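Local coordinates for protein CEP104 (PDB 5JO8) that is a centriolar protein whose all-helical TOG domain is associated with microtubule binding and probably engages tubulin, at residues Glu43-Gly48 / Leu62-Lys67; Lys66-Met71 / Leu110-Thr115. One frame throughout, in Å; residues are numbered along the deposited sequence.

Contact 1: Glu43-Gly48 / Leu62-Lys67; sequences EALVSG and LAVYKK
The carbonyl O of E43 is gripped twice by S47, within the same helical turn that carries L45 over to A63 and V64. S47 N donates the helix bond to E43 O at 2.8 Å. S47 OG reaches E43 O at 2.8 Å as well; the hydroxyl folds back against its own helix and comes in above the carbonyl plane, 42° out of it. One side chain from 43-48 makes the crossing. L45 has CG anti to the backbone N (chi1 -175°), which extends the isobutyl group so that both methyls meet helix 54-69. L45 CD2 lies 3.5 Å from V64 CG2, with L45 CD1 only slightly farther from that methyl, so V64 CG2 faces the fork of the leucine. L45 CD1 also touches A63 CB at 3.8 Å. The L45 and V64 side chains cross at about a right angle. This is helix-to-helix packing at the N-terminal end of the TOG domain, an array of helices of the HEAT-repeat kind, and no polar bond links the two segments. L90 of helix 77-94 touches both L45 and V64, while F41 of helix 35-41 also packs on V64. The CB of V46 is directed away from 62-67, and its side chain packs on A37 and I38.

Contact 2: Lys66-Met71 / Leu110-Thr115; sequences KKLMEM and LKMIIT
The side chains of M69 and M112 run antiparallel alongside one another, with M69 SD 3.4 Å from M112 CG and the two sulfurs, M69 SD and M112 SD, 3.7 Å apart. Both thioether chains are bent at chi2 and chi3. With chi1 at 178°, M112 CG stands opposite the backbone N and the chain reaches out to helix 54-69; the later bends bring its terminal methyl beside the neighbouring leucine, M112 CE lying 3.7 Å from L68 CB. L68 carries the other half of the interface. L68 CD2 meets I113 CG1 at 3.8 Å and I113 CD1 at 4.1 Å, the two branched chains crossing at an oblique angle, and the contact is apolar throughout. These methionine, leucine and isoleucine side chains join helices 54-69 and 100-121 as neighbouring members of the HEAT-like helical array of the TOG domain. Behind this layer the backbone is tied down on each side. On helix 100-121, K111 O accepts from T115 N and T115 OG1 on opposite faces of its plane, T115 OG1 lying 2.7 Å from K111 O. On the other side, M71 N bonds to L68 O at 3.2 Å, and M71 O is held by K120 NZ. Y117 packs on L68 and M112, and Q116 on M69. Helix 77-94 closes one flank, with M83 on L68 and L84 on I113, while helix 125-142 brings C131 against I113.

After helices 28-33 and 35-41 the chain enters helix 43-49, and contact 1 closes a short loop when helix 54-69 folds back on it after 13 intervening residues. Contact 2 starts where that one ends, sharing K66 and K67, and closes a longer loop of 38 residues that contains helix 77-94. The two loops therefore follow one another, neither nesting nor crossing. Helix 54-69 serves both, bridging helix 43-49 and helix 100-121, and the contact centres lie about 13 Å apart. Y65 adds a direct join, Y65 CE2 packing 3.6 Å from M112 CG. Helix 77-94, inside the second loop, packs against both contacts.

Contact 1: Glu43-Gly48 / Leu62-Lys67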
loop_
_atom_site.group_PDB
_atom_site.type_symbol
_atom_site.label_atom_id
_atom_site.label_comp_id
_atom_site.label_asym_id
_atom_site.label_seq_id
_atom_site.Cartn_x
_atom_site.Cartn_y
_atom_site.Cartn_z
ATOM N N GLU A 43 -5.922 17.720 -22.921
ATOM C CA GLU A 43 -7.270 17.415 -22.477
ATOM C C GLU A 43 -7.801 16.104 -23.056
ATOM O O GLU A 43 -8.569 15.400 -22.392
ATOM C CB GLU A 43 -8.226 18.579 -22.770
ATOM C CG GLU A 43 -9.643 18.335 -22.280
ATOM C CD GLU A 43 -10.512 19.571 -22.332
ATOM O OE1 GLU A 43 -9.971 20.672 -22.560
ATOM O OE2 GLU A 43 -11.738 19.432 -22.138
ATOM N N ALA A 44 -7.384 15.760 -24.274
ATOM C CA ALA A 44 -7.870 14.541 -24.923
ATOM C C ALA A 44 -7.513 13.293 -24.114
ATOM O O ALA A 44 -8.370 12.439 -23.855
ATOM C CB ALA A 44 -7.327 14.431 -26.347
ATOM N N LEU A 45 -6.253 13.201 -23.700
ATOM C CA LEU A 45 -5.807 12.069 -22.900
ATOM C C LEU A 45 -6.550 12.027 -21.570
ATOM O O LEU A 45 -7.010 10.963 -21.151
ATOM C CB LEU A 45 -4.292 12.111 -22.669
ATOM C CG LEU A 45 -3.678 10.913 -21.934
ATOM C CD1 LEU A 45 -2.243 10.693 -22.402
ATOM C CD2 LEU A 45 -3.719 11.114 -20.412
ATOM N N VAL A 46 -6.633 13.166 -20.889
ATOM C CA VAL A 46 -7.288 13.200 -19.581
ATOM C C VAL A 46 -8.767 12.846 -19.701
ATOM O O VAL A 46 -9.314 12.117 -18.867
ATOM C CB VAL A 46 -7.049 14.546 -18.862
ATOM C CG1 VAL A 46 -7.877 14.641 -17.589
ATOM C CG2 VAL A 46 -5.574 14.715 -18.547
ATOM N N SER A 47 -9.415 13.342 -20.753
ATOM C CA SER A 47 -10.800 12.967 -21.009
ATOM C C SER A 47 -10.931 11.455 -21.150
ATOM O O SER A 47 -11.909 10.864 -20.679
ATOM C CB SER A 47 -11.328 13.671 -22.266
ATOM O OG SER A 47 -11.353 15.077 -22.068
ATOM N N GLY A 48 -9.952 10.827 -21.800
ATOM C CA GLY A 48 -9.923 9.374 -21.880
ATOM C C GLY A 48 -9.830 8.727 -20.506
ATOM O O GLY A 48 -10.572 7.795 -20.194
ATOM N N LEU A 62 -2.103 3.666 -20.612
ATOM C CA LEU A 62 -1.036 3.127 -21.446
ATOM C C LEU A 62 -0.359 4.224 -22.267
ATOM O O LEU A 62 0.838 4.144 -22.543
ATOM C CB LEU A 62 -1.571 1.999 -22.333
ATOM C CG LEU A 62 -2.056 0.799 -21.514
ATOM C CD1 LEU A 62 -2.603 -0.301 -22.415
ATOM C CD2 LEU A 62 -0.936 0.271 -20.612
ATOM N N ALA A 63 -1.115 5.247 -22.647
ATOM C CA ALA A 63 -0.525 6.380 -23.367
ATOM C C ALA A 63 0.388 7.191 -22.457
ATOM O O ALA A 63 1.420 7.700 -22.901
ATOM C CB ALA A 63 -1.599 7.279 -23.968
ATOM N N VAL A 64 0.003 7.317 -21.190
ATOM C CA VAL A 64 0.831 8.007 -20.213
ATOM C C VAL A 64 2.110 7.220 -20.008
ATOM O O VAL A 64 3.196 7.804 -19.957
ATOM C CB VAL A 64 0.073 8.230 -18.895
ATOM C CG1 VAL A 64 1.014 8.750 -17.801
ATOM C CG2 VAL A 64 -1.080 9.183 -19.107
ATOM N N TYR A 65 1.989 5.898 -19.914
ATOM C CA TYR A 65 3.153 5.038 -19.798
ATOM C C TYR A 65 4.101 5.284 -20.971
ATOM O O TYR A 65 5.297 5.494 -20.784
ATOM C CB TYR A 65 2.718 3.564 -19.765
ATOM C CG TYR A 65 3.860 2.592 -19.957
ATOM C CD1 TYR A 65 4.275 2.225 -21.239
ATOM C CD2 TYR A 65 4.540 2.054 -18.871
ATOM C CE1 TYR A 65 5.323 1.365 -21.430
ATOM C CE2 TYR A 65 5.602 1.176 -19.061
ATOM C CZ TYR A 65 5.976 0.837 -20.348
ATOM O OH TYR A 65 7.025 -0.019 -20.565
ATOM N N LYS A 66 3.567 5.256 -22.187
ATOM C CA LYS A 66 4.390 5.524 -23.361
ATOM C C LYS A 66 5.036 6.920 -23.343
ATOM O O LYS A 66 6.231 7.062 -23.641
ATOM C CB LYS A 66 3.568 5.352 -24.634
ATOM C CG LYS A 66 4.359 5.623 -25.903
ATOM C CD LYS A 66 3.554 5.206 -27.116
ATOM C CE LYS A 66 4.260 5.578 -28.407
ATOM N NZ LYS A 66 5.525 4.826 -28.582
ATOM N N LYS A 67 4.260 7.944 -22.999
ATOM C CA LYS A 67 4.779 9.317 -23.001
ATOM C C LYS A 67 5.941 9.459 -22.008
ATOM O O LYS A 67 6.984 10.037 -22.330
ATOM C CB LYS A 67 3.663 10.318 -22.685
ATOM C CG LYS A 67 4.100 11.790 -22.703
ATOM C CD LYS A 67 4.417 12.250 -24.111
ATOM C CE LYS A 67 4.860 13.707 -24.131
ATOM N NZ LYS A 67 3.811 14.615 -23.588
#

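Contact 2: Lys66-Met71 / Leu110-Thr115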
loop_
_atom_site.group_PDB
_atom_site.type_symbol
_atom_site.label_atom_id
_atom_site.label_comp_id
_atom_site.label_asym_id
_atom_site.label_seq_id
_atom_site.Cartn_x
_atom_site.Cartn_y
_atom_site.Cartn_z
ATOM N N LYS A 66 3.567 5.256 -22.187
ATOM C CA LYS A 66 4.390 5.524 -23.361
ATOM C C LYS A 66 5.036 6.920 -23.343
ATOM O O LYS A 66 6.231 7.062 -23.641
ATOM C CB LYS A 66 3.568 5.352 -24.634
ATOM C CG LYS A 66 4.359 5.623 -25.903
ATOM C CD LYS A 66 3.554 5.206 -27.116
ATOM C CE LYS A 66 4.260 5.578 -28.407
ATOM N NZ LYS A 66 5.525 4.826 -28.582
ATOM N N LYS A 67 4.260 7.944 -22.999
ATOM C CA LYS A 67 4.779 9.317 -23.001
ATOM C C LYS A 67 5.941 9.459 -22.008
ATOM O O LYS A 67 6.984 10.037 -22.330
ATOM C CB LYS A 67 3.663 10.318 -22.685
ATOM C CG LYS A 67 4.100 11.790 -22.703
ATOM C CD LYS A 67 4.417 12.250 -24.111
ATOM C CE LYS A 67 4.860 13.707 -24.131
ATOM N NZ LYS A 67 3.811 14.615 -23.588
ATOM N N LEU A 68 5.773 8.939 -20.795
ATOM C CA LEU A 68 6.857 9.004 -19.818
ATOM C C LEU A 68 8.080 8.179 -20.219
ATOM O O LEU A 68 9.205 8.659 -20.068
ATOM C CB LEU A 68 6.370 8.592 -18.429
ATOM C CG LEU A 68 5.799 9.733 -17.581
ATOM C CD1 LEU A 68 4.464 10.202 -18.133
ATOM C CD2 LEU A 68 5.647 9.301 -16.118
ATOM N N MET A 69 7.869 6.961 -20.734
ATOM C CA MET A 69 8.977 6.090 -21.128
ATOM C C MET A 69 9.827 6.713 -22.238
ATOM O O MET A 69 11.035 6.485 -22.312
ATOM C CB MET A 69 8.469 4.709 -21.582
ATOM C CG MET A 69 8.091 3.775 -20.426
ATOM S SD MET A 69 9.520 3.304 -19.435
ATOM C CE MET A 69 10.419 2.282 -20.608
ATOM N N GLU A 70 9.198 7.514 -23.084
ATOM C CA GLU A 70 9.894 8.062 -24.245
ATOM C C GLU A 70 10.478 9.457 -24.017
ATOM O O GLU A 70 11.078 10.034 -24.923
ATOM C CB GLU A 70 8.994 8.009 -25.481
ATOM C CG GLU A 70 8.709 6.571 -25.897
ATOM C CD GLU A 70 7.806 6.449 -27.113
ATOM O OE1 GLU A 70 7.259 7.479 -27.571
ATOM O OE2 GLU A 70 7.648 5.308 -27.606
ATOM N N MET A 71 10.334 9.994 -22.804
ATOM C CA MET A 71 10.939 11.290 -22.489
ATOM C C MET A 71 12.457 11.195 -22.529
ATOM O O MET A 71 13.056 10.350 -21.860
ATOM C CB MET A 71 10.501 11.782 -21.107
ATOM C CG MET A 71 9.021 12.036 -20.973
ATOM S SD MET A 71 8.398 13.224 -22.164
ATOM C CE MET A 71 9.441 14.639 -21.814
ATOM N N LEU A 110 2.500 2.840 -12.420
ATOM C CA LEU A 110 3.093 3.148 -11.122
ATOM C C LEU A 110 4.445 2.472 -10.930
ATOM O O LEU A 110 5.426 3.112 -10.528
ATOM C CB LEU A 110 2.145 2.745 -10.000
ATOM C CG LEU A 110 2.655 2.945 -8.577
ATOM C CD1 LEU A 110 3.027 4.422 -8.406
ATOM C CD2 LEU A 110 1.579 2.554 -7.593
ATOM N N LYS A 111 4.516 1.180 -11.246
ATOM C CA LYS A 111 5.769 0.455 -11.109
ATOM C C LYS A 111 6.860 1.035 -12.011
ATOM O O LYS A 111 8.021 1.160 -11.603
ATOM C CB LYS A 111 5.559 -1.041 -11.398
ATOM C CG LYS A 111 6.824 -1.854 -11.230
ATOM C CD LYS A 111 6.601 -3.353 -11.409
ATOM C CE LYS A 111 7.937 -4.060 -11.326
ATOM N NZ LYS A 111 7.820 -5.510 -11.648
ATOM N N MET A 112 6.492 1.384 -13.237
ATOM C CA MET A 112 7.429 1.999 -14.167
ATOM C C MET A 112 7.951 3.342 -13.634
ATOM O O MET A 112 9.140 3.648 -13.759
ATOM C CB MET A 112 6.761 2.195 -15.530
ATOM C CG MET A 112 7.643 2.871 -16.582
ATOM S SD MET A 112 7.770 4.665 -16.495
ATOM C CE MET A 112 6.123 5.159 -16.990
ATOM N N ILE A 113 7.071 4.157 -13.065
ATOM C CA ILE A 113 7.504 5.476 -12.596
ATOM C C ILE A 113 8.540 5.304 -11.499
ATOM O O ILE A 113 9.594 5.950 -11.509
ATOM C CB ILE A 113 6.315 6.312 -12.116
ATOM C CG1 ILE A 113 5.457 6.730 -13.303
ATOM C CG2 ILE A 113 6.803 7.570 -11.413
ATOM C CD1 ILE A 113 4.084 7.202 -12.925
ATOM N N ILE A 114 8.254 4.414 -10.565
ATOM C CA ILE A 114 9.126 4.201 -9.415
ATOM C C ILE A 114 10.443 3.507 -9.774
ATOM O O ILE A 114 11.516 3.905 -9.338
ATOM C CB ILE A 114 8.370 3.435 -8.317
ATOM C CG1 ILE A 114 7.300 4.326 -7.697
ATOM C CG2 ILE A 114 9.332 2.911 -7.256
ATOM C CD1 ILE A 114 6.324 3.531 -6.811
ATOM N N THR A 115 10.361 2.449 -10.573
ATOM C CA THR A 115 11.524 1.596 -10.791
ATOM C C THR A 115 12.350 1.983 -12.020
ATOM O O THR A 115 13.503 1.573 -12.152
ATOM C CB THR A 115 11.125 0.109 -10.890
ATOM O OG1 THR A 115 10.380 -0.114 -12.097
ATOM C CG2 THR A 115 10.293 -0.316 -9.667
#